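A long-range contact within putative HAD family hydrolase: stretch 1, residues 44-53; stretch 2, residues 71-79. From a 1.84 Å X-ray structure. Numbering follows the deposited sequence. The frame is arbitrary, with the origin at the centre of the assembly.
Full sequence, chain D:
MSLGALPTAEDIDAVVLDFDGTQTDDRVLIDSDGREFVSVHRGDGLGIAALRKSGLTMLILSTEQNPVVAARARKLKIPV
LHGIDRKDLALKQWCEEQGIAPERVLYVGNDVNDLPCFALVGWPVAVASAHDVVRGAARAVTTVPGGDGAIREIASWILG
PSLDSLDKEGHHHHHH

Stretch 1, residues 44-53: DGLGIAALRK
Stretch 2, residues 71-79: ARARKLKIP

Stretch 1 is helical throughout, carrying i to i+4 bonds such as Arg52 N to Ile48 O (2.9 Å). Stretch 2 begins as the last turns of a second helix, whose axis passes 11.2 Å from the first at a signed crossing angle of -56°, and then turns into an extended tail. Gly45 lies across from Leu76, their CA atoms 6.7 Å apart, while Arg52 CA and Ile78 CA are 8.2 Å apart. The contact buries 321 Å² and relies on packing and one water, with no direct hydrogen bond between the stretches.

Along stretch 2, Arg72 starts sideways, but its t, p, t chain carries NH2 to 3.7 Å from Gly45 CA. Glycine suits this spot: an ideal CB there would lie 3.3 Å from Arg72 NH2, which is tight. Ala73, Arg74 and Lys75 make no contact with stretch 1.

Leu76 (m, t; phi/psi -80/-9) is the centre of the packing. Leucine suits it because two terminal methyls reach two partners: CD2 lies 3.8 Å from Gly45 CA, and CD1 meets Ile48 CD1 at 3.6 Å; Ile48, also m, t, points toward stretch 2 and is buried. Leu76 O accepts from water 1 at 2.5 Å, and the same water accepts from Arg52 NH2 at 2.6 Å, bridging the two stretches.

Lys77 leaves the helix at phi/psi 59/40 in a Schellman motif, with Lys77 N bonding Arg74 O (3.1 Å) and Ile78 N bonding Ala73 O (3.1 Å). Its CB covers one face of the Arg52 guanidinium, 4.4 Å from NE, while its amine end leads away from stretch 1. Arginine's long chain (t, t, p, chi4 85°) lays Arg52 CD 3.7 Å from Lys77 O while NH2 donates to the water.

Ile78 (p, t; -129/148) points back, its CD1 4.0 Å from Ile48 CG2 and its CG2 4.0 Å from Arg52 CD, a buried apolar residue beside methyl and methylene groups.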

# COMPACT_ATOMS: atom_id res chain seq x y z
N ASP D 44 -3.43 -21.75 -0.13
CA ASP D 44 -4.16 -22.44 -1.20
C ASP D 44 -4.08 -23.95 -1.03
O ASP D 44 -5.07 -24.66 -1.20
CB ASP D 44 -3.60 -22.07 -2.59
CG ASP D 44 -3.94 -20.65 -3.03
OD1 ASP D 44 -4.88 -20.04 -2.49
OD2 ASP D 44 -3.24 -20.15 -3.94
N GLY D 45 -2.89 -24.45 -0.72
CA GLY D 45 -2.67 -25.88 -0.53
C GLY D 45 -3.54 -26.45 0.58
O GLY D 45 -4.11 -27.53 0.43
N LEU D 46 -3.67 -25.71 1.67
CA LEU D 46 -4.48 -26.15 2.80
C LEU D 46 -5.95 -26.09 2.44
O LEU D 46 -6.71 -26.99 2.81
CB LEU D 46 -4.18 -25.30 4.05
CG LEU D 46 -4.87 -25.72 5.35
CD1 LEU D 46 -4.22 -26.96 5.96
CD2 LEU D 46 -4.84 -24.56 6.35
N GLY D 47 -6.35 -25.04 1.71
CA GLY D 47 -7.72 -24.88 1.23
C GLY D 47 -8.12 -26.01 0.28
O GLY D 47 -9.19 -26.59 0.40
N ILE D 48 -7.26 -26.29 -0.69
CA ILE D 48 -7.49 -27.36 -1.66
C ILE D 48 -7.63 -28.72 -0.96
O ILE D 48 -8.54 -29.50 -1.27
CB ILE D 48 -6.37 -27.36 -2.73
CG1 ILE D 48 -6.52 -26.11 -3.62
CG2 ILE D 48 -6.39 -28.65 -3.56
CD1 ILE D 48 -5.27 -25.72 -4.43
N ALA D 49 -6.73 -29.01 -0.02
CA ALA D 49 -6.80 -30.27 0.72
C ALA D 49 -8.09 -30.37 1.53
O ALA D 49 -8.70 -31.45 1.61
CB ALA D 49 -5.57 -30.46 1.61
N ALA D 50 -8.51 -29.25 2.11
CA ALA D 50 -9.76 -29.21 2.88
C ALA D 50 -10.98 -29.45 1.99
O ALA D 50 -11.88 -30.20 2.37
CB ALA D 50 -9.90 -27.88 3.63
N LEU D 51 -10.99 -28.83 0.80
CA LEU D 51 -12.07 -29.06 -0.18
C LEU D 51 -12.10 -30.53 -0.63
O LEU D 51 -13.17 -31.15 -0.68
CB LEU D 51 -11.94 -28.09 -1.37
CG LEU D 51 -12.15 -26.61 -1.05
CD1 LEU D 51 -11.65 -25.71 -2.18
CD2 LEU D 51 -13.62 -26.32 -0.73
N ARG D 52 -10.93 -31.08 -0.94
CA ARG D 52 -10.81 -32.48 -1.34
C ARG D 52 -11.31 -33.43 -0.25
O ARG D 52 -12.06 -34.36 -0.53
CB ARG D 52 -9.36 -32.80 -1.73
CG ARG D 52 -9.12 -34.27 -2.09
CD ARG D 52 -7.68 -34.53 -2.50
NE ARG D 52 -6.71 -33.91 -1.60
CZ ARG D 52 -6.25 -34.46 -0.47
NH1 ARG D 52 -6.67 -35.66 -0.08
NH2 ARG D 52 -5.37 -33.80 0.27
N LYS D 53 -10.90 -33.18 1.00
CA LYS D 53 -11.35 -33.98 2.14
C LYS D 53 -12.86 -33.93 2.36
O LYS D 53 -13.44 -34.88 2.88
CB LYS D 53 -10.63 -33.57 3.42
CG LYS D 53 -9.20 -34.09 3.53
CD LYS D 53 -8.47 -33.43 4.68
CE LYS D 53 -7.12 -34.08 4.95
NZ LYS D 53 -6.15 -33.80 3.85
N ALA D 71 3.36 -30.99 -11.47
CA ALA D 71 4.15 -31.13 -10.25
C ALA D 71 3.36 -30.61 -9.05
O ALA D 71 3.35 -31.23 -8.00
CB ALA D 71 5.48 -30.40 -10.39
N ARG D 72 2.68 -29.48 -9.24
CA ARG D 72 1.80 -28.92 -8.21
C ARG D 72 0.62 -29.85 -7.95
O ARG D 72 0.27 -30.14 -6.80
CB ARG D 72 1.29 -27.53 -8.62
CG ARG D 72 0.41 -26.86 -7.58
CD ARG D 72 1.15 -26.72 -6.24
NE ARG D 72 0.39 -25.92 -5.28
CZ ARG D 72 0.60 -25.92 -3.97
NH1 ARG D 72 1.57 -26.65 -3.43
NH2 ARG D 72 -0.17 -25.17 -3.21
N ALA D 73 0.01 -30.33 -9.04
CA ALA D 73 -1.15 -31.21 -8.95
C ALA D 73 -0.78 -32.49 -8.19
O ALA D 73 -1.57 -32.99 -7.39
CB ALA D 73 -1.68 -31.53 -10.34
N ARG D 74 0.44 -32.99 -8.43
CA ARG D 74 0.97 -34.19 -7.76
C ARG D 74 1.06 -33.99 -6.24
O ARG D 74 0.56 -34.81 -5.47
CB ARG D 74 2.35 -34.54 -8.33
CG ARG D 74 2.75 -36.01 -8.20
CD ARG D 74 3.84 -36.40 -9.20
NE ARG D 74 5.12 -35.71 -8.96
CZ ARG D 74 5.66 -34.81 -9.78
NH1 ARG D 74 6.82 -34.24 -9.46
NH2 ARG D 74 5.07 -34.46 -10.92
N LYS D 75 1.66 -32.87 -5.83
CA LYS D 75 1.79 -32.54 -4.42
C LYS D 75 0.42 -32.37 -3.74
O LYS D 75 0.24 -32.79 -2.60
CB LYS D 75 2.72 -31.32 -4.24
CG LYS D 75 2.12 -30.10 -3.52
CD LYS D 75 2.03 -30.24 -2.01
CE LYS D 75 3.32 -29.89 -1.31
NZ LYS D 75 3.07 -29.82 0.15
N LEU D 76 -0.53 -31.79 -4.47
CA LEU D 76 -1.88 -31.59 -3.95
C LEU D 76 -2.76 -32.85 -4.02
O LEU D 76 -3.87 -32.86 -3.48
CB LEU D 76 -2.57 -30.44 -4.71
CG LEU D 76 -1.98 -29.03 -4.60
CD1 LEU D 76 -2.72 -28.08 -5.54
CD2 LEU D 76 -2.02 -28.53 -3.17
N LYS D 77 -2.27 -33.90 -4.67
CA LYS D 77 -3.05 -35.15 -4.87
C LYS D 77 -4.37 -34.93 -5.63
O LYS D 77 -5.40 -35.52 -5.29
CB LYS D 77 -3.33 -35.86 -3.53
CG LYS D 77 -2.12 -36.24 -2.71
CD LYS D 77 -2.57 -36.79 -1.36
CE LYS D 77 -1.49 -37.61 -0.67
NZ LYS D 77 -0.59 -36.76 0.16
N ILE D 78 -4.34 -34.06 -6.64
CA ILE D 78 -5.51 -33.82 -7.48
C ILE D 78 -5.17 -33.96 -8.97
O ILE D 78 -4.03 -33.68 -9.37
CB ILE D 78 -6.21 -32.44 -7.19
CG1 ILE D 78 -5.28 -31.26 -7.47
CG2 ILE D 78 -6.78 -32.40 -5.76
CD1 ILE D 78 -5.98 -29.90 -7.34
N PRO D 79 -6.14 -34.41 -9.79
CA PRO D 79 -5.84 -34.65 -11.20
C PRO D 79 -5.57 -33.37 -11.98
O PRO D 79 -6.03 -32.29 -11.60
CB PRO D 79 -7.10 -35.36 -11.73
CG PRO D 79 -7.89 -35.75 -10.54
CD PRO D 79 -7.53 -34.79 -9.45
O HOH W 1 -4.74 -31.87 -1.38